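Local coordinates for galactokinase (Bifidobacterium longum subsp. infantis ATCC 15697 = JCM 1222 = DSM 20088, PDB 6TEQ), which probably catalyses the ATP-dependent phosphorylation of galactose, as a GHMP-family galactokinase, and here binds a 2-fluorinated galactose in its sugar pocket, at residues G45-Y50 against D334-D339; E341-E346 against A362-G367. All coordinates share one frame; numbering follows the deposited sequence.

Contact 1: G45-Y50 against D334-D339; sequences GEHTDY and DSLAAD. With GAF (2-deoxy-2-fluoro-alpha-D-galactopyranose), chain M.
Glu46 and His47 both lean on Leu336, whose two methyls divide the work: CD1 meets the glutamate and CD2 comes obliquely to CD2 of the imidazole. At the root of the glutamate, CB packs 3.8 Å from Leu336 CD1, a wholly apolar touch. The chain then bends at CG (chi2 73°), which turns the carboxylate away from the leucine and toward the sugar, with CG 3.5 Å from GAF O6. At the tip, OE1 lies only 2.5 Å from GAF O6, while Asn42 also bonds to OE1 and OE2 pairs with Arg363. A buried carboxylate thus has partners for both oxygens. With an alanine here, O6 would probably lose its close acid oxygen and Arg363 its charge mate.

His47 adds a second hold on O6 from the backbone, its N donating over 2.9 Å in an almost straight bond (176°). One face of its ring is covered by the exocyclic GAF C6, 3.9 Å above the ring centre. The phenol of Tyr50 limits the rotation of that ring: OH and His47 ND1 are 2.6 Å apart. Farther round the sugar, Asp49 faces two hydroxyls at once, with OD2 2.6 Å from GAF O3.

The loop 45-50, between strands 33-42 and 54-70, is backed by helix 322-338 through Leu336. Helix 294-318 also touches the loop, His302 bonding to Glu46 O, and strand 361-365 brings Met364 and Arg363 against the same leucine.

Contact 2: E341-E346 against A362-G367; sequences EVTVPE and ARMTGG. With GAF (2-deoxy-2-fluoro-alpha-D-galactopyranose), chain M.
Apolar contact carries most of this pair, centred on the sulfur of Met364. Val342 CG2 reaches SD at 3.8 Å, the two side chains crossing at about a right angle, and Thr343 CG2 reaches the same SD at 3.7 Å. The flexible, polarisable thioether suits a place shared by two methyls, and bends at chi2 and chi3 fit it there. Threonine suits its place by having two different branches: with CG2 anti to the carbonyl carbon and turned to the sulfur, OG1 (chi1 71°) points elsewhere and bonds to Asp348.

Polar groups take part without bonding across. Val342 CB rests 3.9 Å from Gly367 O, a branched apolar side chain laid beside a carbonyl.

Contact with the sugar belongs to the glycines. Gly367 CA comes within 3.2 Å of GAF O5, and any CB would crowd that ring oxygen, while Gly366 has positive phi (88°) at backbone angles that would jam a side chain against the preceding carbonyl.

In the fold, 341-346 links helix 322-338 to helix 345-356, from which Leu347 also touches Met364. Strand 361-365 is an outermost strand of a five-stranded mixed sheet, pairing antiparallel with strand 372-378.

How the contacts relate
Contacts 1 and 2 lie about 9 Å apart between centres and border the same fluorogalactose, the first from the O6, O4 and O3 side and the second at the ring oxygen. Two polar links join them directly. His47 NE2 stands 2.7 Å from Gly367 O, probably a hydrogen bond, and Glu46 OE2 forms a salt bridge to Arg363 NH1 at 2.9 Å. Far from the sugar, Ala337 CB packs 3.4 Å from Thr343 OG1. Helices 322-338 and 345-356 follow one another, so the chain passes from 334-339 into 341-346. Tyr248, also a pocket residue, hydrogen-bonds the sugar through OH.

Contact 1: G45-Y50 against D334-D339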
ATOM      1  N   GLY A  45       3.855 -10.987  -1.564  1.00  9.25           N
ATOM      2  CA  GLY A  45       2.698 -11.085  -2.460  1.00 10.30           C
ATOM      3  C   GLY A  45       2.571  -9.813  -3.242  1.00  8.88           C
ATOM      4  O   GLY A  45       1.598  -9.089  -3.105  1.00 12.41           O
ATOM      5  N   GLU A  46       3.567  -9.572  -4.048  1.00 11.31           N
ATOM      6  CA  GLU A  46       3.741  -8.334  -4.777  1.00 11.88           C
ATOM      7  C   GLU A  46       3.378  -8.546  -6.238  1.00 11.90           C
ATOM      8  O   GLU A  46       3.685  -9.573  -6.866  1.00 13.60           O
ATOM      9  CB  GLU A  46       5.184  -7.858  -4.673  1.00 11.43           C
ATOM     10  CG  GLU A  46       5.319  -6.354  -4.658  1.00 12.18           C
ATOM     11  CD  GLU A  46       4.852  -5.787  -3.307  1.00 12.41           C
ATOM     12  OE1 GLU A  46       3.664  -5.332  -3.233  1.00 13.00           O
ATOM     13  OE2 GLU A  46       5.633  -5.855  -2.299  1.00 14.74           O
ATOM     14  N   HIS A  47       2.601  -7.596  -6.711  1.00 10.99           N
ATOM     15  CA  HIS A  47       2.084  -7.622  -8.064  1.00  9.50           C
ATOM     16  C   HIS A  47       1.153  -8.812  -8.264  1.00 10.75           C
ATOM     17  O   HIS A  47       1.074  -9.337  -9.395  1.00 11.67           O
ATOM     18  CB  HIS A  47       3.182  -7.458  -9.041  1.00 10.18           C
ATOM     19  CG  HIS A  47       3.673  -6.080  -9.196  1.00 11.10           C
ATOM     20  ND1 HIS A  47       2.997  -5.110  -9.924  1.00 12.20           N
ATOM     21  CD2 HIS A  47       4.765  -5.454  -8.645  1.00 11.29           C
ATOM     22  CE1 HIS A  47       3.686  -3.987  -9.799  1.00 13.31           C
ATOM     23  NE2 HIS A  47       4.729  -4.165  -9.046  1.00 13.66           N
ATOM     24  N   THR A  48       0.436  -9.177  -7.227  1.00 11.30           N
ATOM     25  CA  THR A  48      -0.527 -10.268  -7.256  1.00 13.66           C
ATOM     26  C   THR A  48      -1.946  -9.758  -7.041  1.00 11.52           C
ATOM     27  O   THR A  48      -2.878 -10.445  -7.438  1.00 11.17           O
ATOM     28  CB  THR A  48      -0.203 -11.276  -6.151  1.00 11.88           C
ATOM     29  OG1 THR A  48      -0.161 -10.635  -4.880  1.00 14.38           O
ATOM     30  CG2 THR A  48       1.114 -11.972  -6.365  1.00 13.39           C
ATOM     31  N   ASP A  49      -2.134  -8.600  -6.421  1.00 11.92           N
ATOM     32  CA  ASP A  49      -3.505  -8.142  -6.118  1.00 12.03           C
ATOM     33  C   ASP A  49      -4.395  -8.049  -7.365  1.00 13.11           C
ATOM     34  O   ASP A  49      -5.542  -8.571  -7.336  1.00 15.61           O
ATOM     35  CB  ASP A  49      -3.499  -6.898  -5.276  1.00 12.10           C
ATOM     36  CG  ASP A  49      -2.878  -5.633  -5.818  1.00 11.22           C
ATOM     37  OD1 ASP A  49      -2.119  -5.734  -6.774  1.00 11.81           O
ATOM     38  OD2 ASP A  49      -3.223  -4.553  -5.262  1.00 12.36           O
ATOM     39  N   TYR A  50      -3.919  -7.394  -8.404  1.00 12.23           N
ATOM     40  CA  TYR A  50      -4.725  -7.154  -9.615  1.00 13.36           C
ATOM     41  C   TYR A  50      -4.766  -8.435 -10.452  1.00 12.72           C
ATOM     42  O   TYR A  50      -5.497  -8.462 -11.436  1.00 15.12           O
ATOM     43  CB  TYR A  50      -4.170  -5.956 -10.401  1.00 12.62           C
ATOM     44  CG  TYR A  50      -2.692  -5.980 -10.738  1.00 12.27           C
ATOM     45  CD1 TYR A  50      -2.235  -6.814 -11.768  1.00 11.98           C
ATOM     46  CD2 TYR A  50      -1.783  -5.170 -10.051  1.00 13.52           C
ATOM     47  CE1 TYR A  50      -0.880  -6.883 -12.086  1.00 14.14           C
ATOM     48  CE2 TYR A  50      -0.435  -5.169 -10.396  1.00 13.37           C
ATOM     49  CZ  TYR A  50       0.011  -6.038 -11.407  1.00 12.39           C
ATOM     50  OH  TYR A  50       1.331  -6.028 -11.739  1.00 14.13           O
ATOM     51  N   ASP A 334      13.966 -11.312  -5.696  1.00 11.42           N
ATOM     52  CA  ASP A 334      14.725 -11.759  -6.850  1.00 11.52           C
ATOM     53  C   ASP A 334      13.784 -11.939  -8.035  1.00 12.20           C
ATOM     54  O   ASP A 334      14.196 -11.642  -9.200  1.00 14.38           O
ATOM     55  CB  ASP A 334      15.524 -13.026  -6.566  1.00 11.28           C
ATOM     56  CG  ASP A 334      16.621 -12.882  -5.555  1.00 11.76           C
ATOM     57  OD1 ASP A 334      16.973 -11.739  -5.183  1.00 13.04           O
ATOM     58  OD2 ASP A 334      17.158 -13.956  -5.217  1.00 15.77           O
ATOM     59  N   SER A 335      12.586 -12.408  -7.780  1.00 10.82           N
ATOM     60  CA  SER A 335      11.596 -12.570  -8.839  1.00 10.54           C
ATOM     61  C   SER A 335      11.166 -11.187  -9.364  1.00 10.47           C
ATOM     62  O   SER A 335      10.987 -11.035 -10.564  1.00 12.56           O
ATOM     63  CB  SER A 335      10.445 -13.308  -8.293  1.00  9.89           C
ATOM     64  OG  SER A 335       9.459 -13.564  -9.266  1.00 12.61           O
ATOM     65  N   LEU A 336      10.906 -10.249  -8.469  1.00 10.76           N
ATOM     66  CA  LEU A 336      10.509  -8.888  -8.882  1.00 11.68           C
ATOM     67  C   LEU A 336      11.620  -8.252  -9.706  1.00 13.02           C
ATOM     68  O   LEU A 336      11.302  -7.517 -10.623  1.00 14.63           O
ATOM     69  CB  LEU A 336      10.216  -8.065  -7.670  1.00 10.58           C
ATOM     70  CG  LEU A 336       8.904  -8.428  -6.996  1.00 10.30           C
ATOM     71  CD1 LEU A 336       8.840  -7.965  -5.562  1.00 10.89           C
ATOM     72  CD2 LEU A 336       7.671  -7.985  -7.771  1.00 13.51           C
ATOM     73  N   ALA A 337      12.877  -8.535  -9.401  1.00 12.25           N
ATOM     74  CA  ALA A 337      13.991  -7.925 -10.157  1.00 12.35           C
ATOM     75  C   ALA A 337      14.172  -8.596 -11.517  1.00 13.29           C
ATOM     76  O   ALA A 337      14.293  -7.842 -12.539  1.00 17.04           O
ATOM     77  CB  ALA A 337      15.239  -8.017  -9.324  1.00 14.58           C
ATOM     78  N   ALA A 338      14.202  -9.927 -11.541  1.00 12.78           N
ATOM     79  CA  ALA A 338      14.557 -10.645 -12.784  1.00 12.52           C
ATOM     80  C   ALA A 338      13.355 -10.919 -13.670  1.00 16.18           C
ATOM     81  O   ALA A 338      13.492 -10.827 -14.910  1.00 15.96           O
ATOM     82  CB  ALA A 338      15.208 -11.954 -12.517  1.00 14.13           C
ATOM     83  N   ASP A 339      12.267 -11.377 -13.094  1.00 12.92           N
ATOM     84  CA  ASP A 339      11.086 -11.798 -13.887  1.00 13.06           C
ATOM     85  C   ASP A 339      10.141 -10.613 -14.066  1.00 13.83           C
ATOM     86  O   ASP A 339       9.554 -10.516 -15.105  1.00 15.64           O
ATOM     87  CB  ASP A 339      10.419 -13.024 -13.289  1.00 13.89           C
ATOM     88  CG  ASP A 339      11.140 -14.308 -13.707  1.00 15.72           C
ATOM     89  OD1 ASP A 339      11.856 -14.306 -14.783  1.00 17.64           O
ATOM     90  OD2 ASP A 339      10.958 -15.323 -13.030  1.00 16.81           O
TER
HETATM   91  C1  GAF M 609       1.167  -0.642  -5.966  0.60 14.86           C
HETATM   92  C2  GAF M 609      -0.340  -0.756  -6.061  0.60 14.74           C
HETATM   93  F2  GAF M 609      -0.895   0.372  -5.556  0.60 15.54           F
HETATM   94  C3  GAF M 609      -0.865  -1.965  -5.317  0.60 11.94           C
HETATM   95  O3  GAF M 609      -2.201  -2.173  -5.655  0.60 14.69           O
HETATM   96  C4  GAF M 609      -0.084  -3.253  -5.714  0.60 13.52           C
HETATM   97  O4  GAF M 609      -0.356  -3.691  -7.039  0.60 14.07           O
HETATM   98  C5  GAF M 609       1.375  -3.000  -5.543  0.60 12.35           C
HETATM   99  O5  GAF M 609       1.766  -1.896  -6.323  0.60 15.58           O
HETATM  100  C6  GAF M 609       2.243  -4.182  -5.922  0.60 11.16           C
HETATM  101  O6  GAF M 609       1.982  -5.309  -5.086  0.60  9.59           O
HETATM  102  O1  GAF M 609       1.392  -0.286  -4.615  0.60 17.81           O

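Contact 2: E341-E346 against A362-G367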
ATOM      1  N   GLU A 341      10.802  -7.367 -13.368  1.00 13.35           N
ATOM      2  CA  GLU A 341      11.584  -6.202 -13.900  1.00 13.96           C
ATOM      3  C   GLU A 341      10.963  -4.911 -13.353  1.00 14.43           C
ATOM      4  O   GLU A 341      10.722  -3.967 -14.126  1.00 15.57           O
ATOM      5  CB  GLU A 341      11.704  -6.265 -15.410  1.00 14.73           C
ATOM      6  CG  GLU A 341      12.515  -7.449 -15.868  1.00 18.14           C
ATOM      7  CD  GLU A 341      12.712  -7.343 -17.365  1.00 17.23           C
ATOM      8  OE1 GLU A 341      11.780  -7.768 -18.117  1.00 17.54           O
ATOM      9  OE2 GLU A 341      13.699  -6.675 -17.771  1.00 27.77           O
ATOM     10  N   VAL A 342      10.743  -4.860 -12.023  1.00 14.29           N
ATOM     11  CA  VAL A 342      10.205  -3.620 -11.389  1.00 14.76           C
ATOM     12  C   VAL A 342      11.178  -3.057 -10.356  1.00 12.63           C
ATOM     13  O   VAL A 342      10.779  -2.232  -9.572  1.00 15.24           O
ATOM     14  CB  VAL A 342       8.792  -3.807 -10.798  1.00 13.29           C
ATOM     15  CG1 VAL A 342       7.800  -4.220 -11.858  1.00 12.76           C
ATOM     16  CG2 VAL A 342       8.819  -4.796  -9.628  1.00 13.04           C
ATOM     17  N   THR A 343      12.421  -3.501 -10.342  1.00 13.21           N
ATOM     18  CA  THR A 343      13.408  -2.929  -9.422  1.00 13.20           C
ATOM     19  C   THR A 343      14.281  -1.922 -10.173  1.00 13.86           C
ATOM     20  O   THR A 343      14.212  -1.790 -11.419  1.00 16.89           O
ATOM     21  CB  THR A 343      14.237  -4.017  -8.743  1.00 13.52           C
ATOM     22  OG1 THR A 343      15.126  -4.621  -9.683  1.00 15.06           O
ATOM     23  CG2 THR A 343      13.371  -5.037  -8.016  1.00 12.53           C
ATOM     24  N   VAL A 344      15.054  -1.201  -9.401  1.00 14.69           N
ATOM     25  CA  VAL A 344      15.999  -0.159  -9.858  1.00 13.24           C
ATOM     26  C   VAL A 344      17.227  -0.359  -9.012  1.00 14.18           C
ATOM     27  O   VAL A 344      17.162  -1.006  -7.950  1.00 13.70           O
ATOM     28  CB  VAL A 344      15.416   1.260  -9.744  1.00 14.88           C
ATOM     29  CG1 VAL A 344      14.185   1.417 -10.612  1.00 17.76           C
ATOM     30  CG2 VAL A 344      15.114   1.646  -8.302  1.00 14.70           C
ATOM     31  N   PRO A 345      18.370   0.235  -9.413  1.00 16.77           N
ATOM     32  CA  PRO A 345      19.606  -0.038  -8.679  1.00 16.80           C
ATOM     33  C   PRO A 345      19.510   0.286  -7.195  1.00 14.19           C
ATOM     34  O   PRO A 345      20.114  -0.441  -6.427  1.00 14.10           O
ATOM     35  CB  PRO A 345      20.629   0.852  -9.396  1.00 17.52           C
ATOM     36  CG  PRO A 345      20.107   0.793 -10.816  1.00 19.98           C
ATOM     37  CD  PRO A 345      18.599   0.920 -10.696  1.00 17.80           C
ATOM     38  N   GLU A 346      18.849   1.389  -6.826  1.00 14.39           N
ATOM     39  CA  GLU A 346      18.791   1.776  -5.406  1.00 14.50           C
ATOM     40  C   GLU A 346      18.120   0.636  -4.615  1.00 12.58           C
ATOM     41  O   GLU A 346      18.521   0.365  -3.478  1.00 13.51           O
ATOM     42  CB  GLU A 346      18.081   3.111  -5.237  1.00 16.59           C
ATOM     43  CG  GLU A 346      18.822   4.277  -5.871  1.00 17.95           C
ATOM     44  CD  GLU A 346      18.438   4.619  -7.301  1.00 18.06           C
ATOM     45  OE1 GLU A 346      17.975   3.735  -8.063  1.00 18.67           O
ATOM     46  OE2 GLU A 346      18.645   5.805  -7.671  1.00 20.73           O
ATOM     47  N   ALA A 362      15.487  -9.694   2.629  1.00 11.46           N
ATOM     48  CA  ALA A 362      15.211  -8.295   2.276  1.00 11.64           C
ATOM     49  C   ALA A 362      14.622  -8.227   0.869  1.00 10.83           C
ATOM     50  O   ALA A 362      14.990  -9.033  -0.019  1.00 12.30           O
ATOM     51  CB  ALA A 362      16.512  -7.499   2.365  1.00 11.80           C
ATOM     52  N   ARG A 363      13.730  -7.262   0.658  1.00 10.20           N
ATOM     53  CA  ARG A 363      13.037  -7.148  -0.617  1.00  9.57           C
ATOM     54  C   ARG A 363      12.510  -5.738  -0.751  1.00  9.02           C
ATOM     55  O   ARG A 363      12.091  -5.140   0.240  1.00 11.32           O
ATOM     56  CB  ARG A 363      11.875  -8.152  -0.727  1.00 10.60           C
ATOM     57  CG  ARG A 363      10.828  -8.054   0.368  1.00 11.75           C
ATOM     58  CD  ARG A 363       9.790  -9.146   0.324  1.00 12.77           C
ATOM     59  NE  ARG A 363       9.003  -8.985  -0.863  1.00 12.99           N
ATOM     60  CZ  ARG A 363       8.035  -8.087  -1.079  1.00 11.15           C
ATOM     61  NH1 ARG A 363       7.578  -7.942  -2.295  1.00 12.17           N
ATOM     62  NH2 ARG A 363       7.481  -7.406  -0.125  1.00 12.55           N
ATOM     63  N   MET A 364      12.357  -5.325  -1.994  1.00 10.30           N
ATOM     64  CA  MET A 364      11.487  -4.175  -2.264  1.00  9.98           C
ATOM     65  C   MET A 364      10.057  -4.485  -1.793  1.00  9.64           C
ATOM     66  O   MET A 364       9.649  -5.646  -1.743  1.00 11.00           O
ATOM     67  CB  MET A 364      11.517  -3.858  -3.733  1.00 13.16           C
ATOM     68  CG  MET A 364      11.045  -4.970  -4.687  1.00 13.60           C
ATOM     69  SD  MET A 364      10.205  -4.354  -6.138  1.00 13.85           S
ATOM     70  CE  MET A 364       8.650  -3.860  -5.410  1.00 14.00           C
ATOM     71  N   THR A 365       9.305  -3.448  -1.453  1.00 11.83           N
ATOM     72  CA  THR A 365       7.875  -3.562  -1.087  1.00 11.34           C
ATOM     73  C   THR A 365       7.056  -2.559  -1.911  1.00 10.58           C
ATOM     74  O   THR A 365       7.563  -1.459  -2.273  1.00 14.76           O
ATOM     75  CB  THR A 365       7.650  -3.329   0.432  1.00 12.52           C
ATOM     76  OG1 THR A 365       6.333  -3.763   0.814  1.00 11.99           O
ATOM     77  CG2 THR A 365       7.884  -1.904   0.886  1.00 15.07           C
ATOM     78  N   GLY A 366       5.842  -2.973  -2.253  1.00 12.25           N
ATOM     79  CA  GLY A 366       4.951  -2.131  -3.001  1.00 13.49           C
ATOM     80  C   GLY A 366       5.171  -2.298  -4.525  1.00 11.35           C
ATOM     81  O   GLY A 366       5.674  -3.303  -4.966  1.00 13.43           O
ATOM     82  N   GLY A 367       4.852  -1.244  -5.275  1.00 12.81           N
ATOM     83  CA  GLY A 367       4.843  -1.328  -6.736  1.00 13.60           C
ATOM     84  C   GLY A 367       6.200  -1.452  -7.351  1.00 13.52           C
ATOM     85  O   GLY A 367       6.306  -2.055  -8.375  1.00 16.90           O
TER
HETATM   86  C1  GAF M 609       1.167  -0.642  -5.966  0.60 14.86           C
HETATM   87  C2  GAF M 609      -0.340  -0.756  -6.061  0.60 14.74           C
HETATM   88  F2  GAF M 609      -0.895   0.372  -5.556  0.60 15.54           F
HETATM   89  C3  GAF M 609      -0.865  -1.965  -5.317  0.60 11.94           C
HETATM   90  O3  GAF M 609      -2.201  -2.173  -5.655  0.60 14.69           O
HETATM   91  C4  GAF M 609      -0.084  -3.253  -5.714  0.60 13.52           C
HETATM   92  O4  GAF M 609      -0.356  -3.691  -7.039  0.60 14.07           O
HETATM   93  C5  GAF M 609       1.375  -3.000  -5.543  0.60 12.35           C
HETATM   94  O5  GAF M 609       1.766  -1.896  -6.323  0.60 15.58           O
HETATM   95  C6  GAF M 609       2.243  -4.182  -5.922  0.60 11.16           C
HETATM   96  O6  GAF M 609       1.982  -5.309  -5.086  0.60  9.59           O
HETATM   97  O1  GAF M 609       1.392  -0.286  -4.615  0.60 17.81           O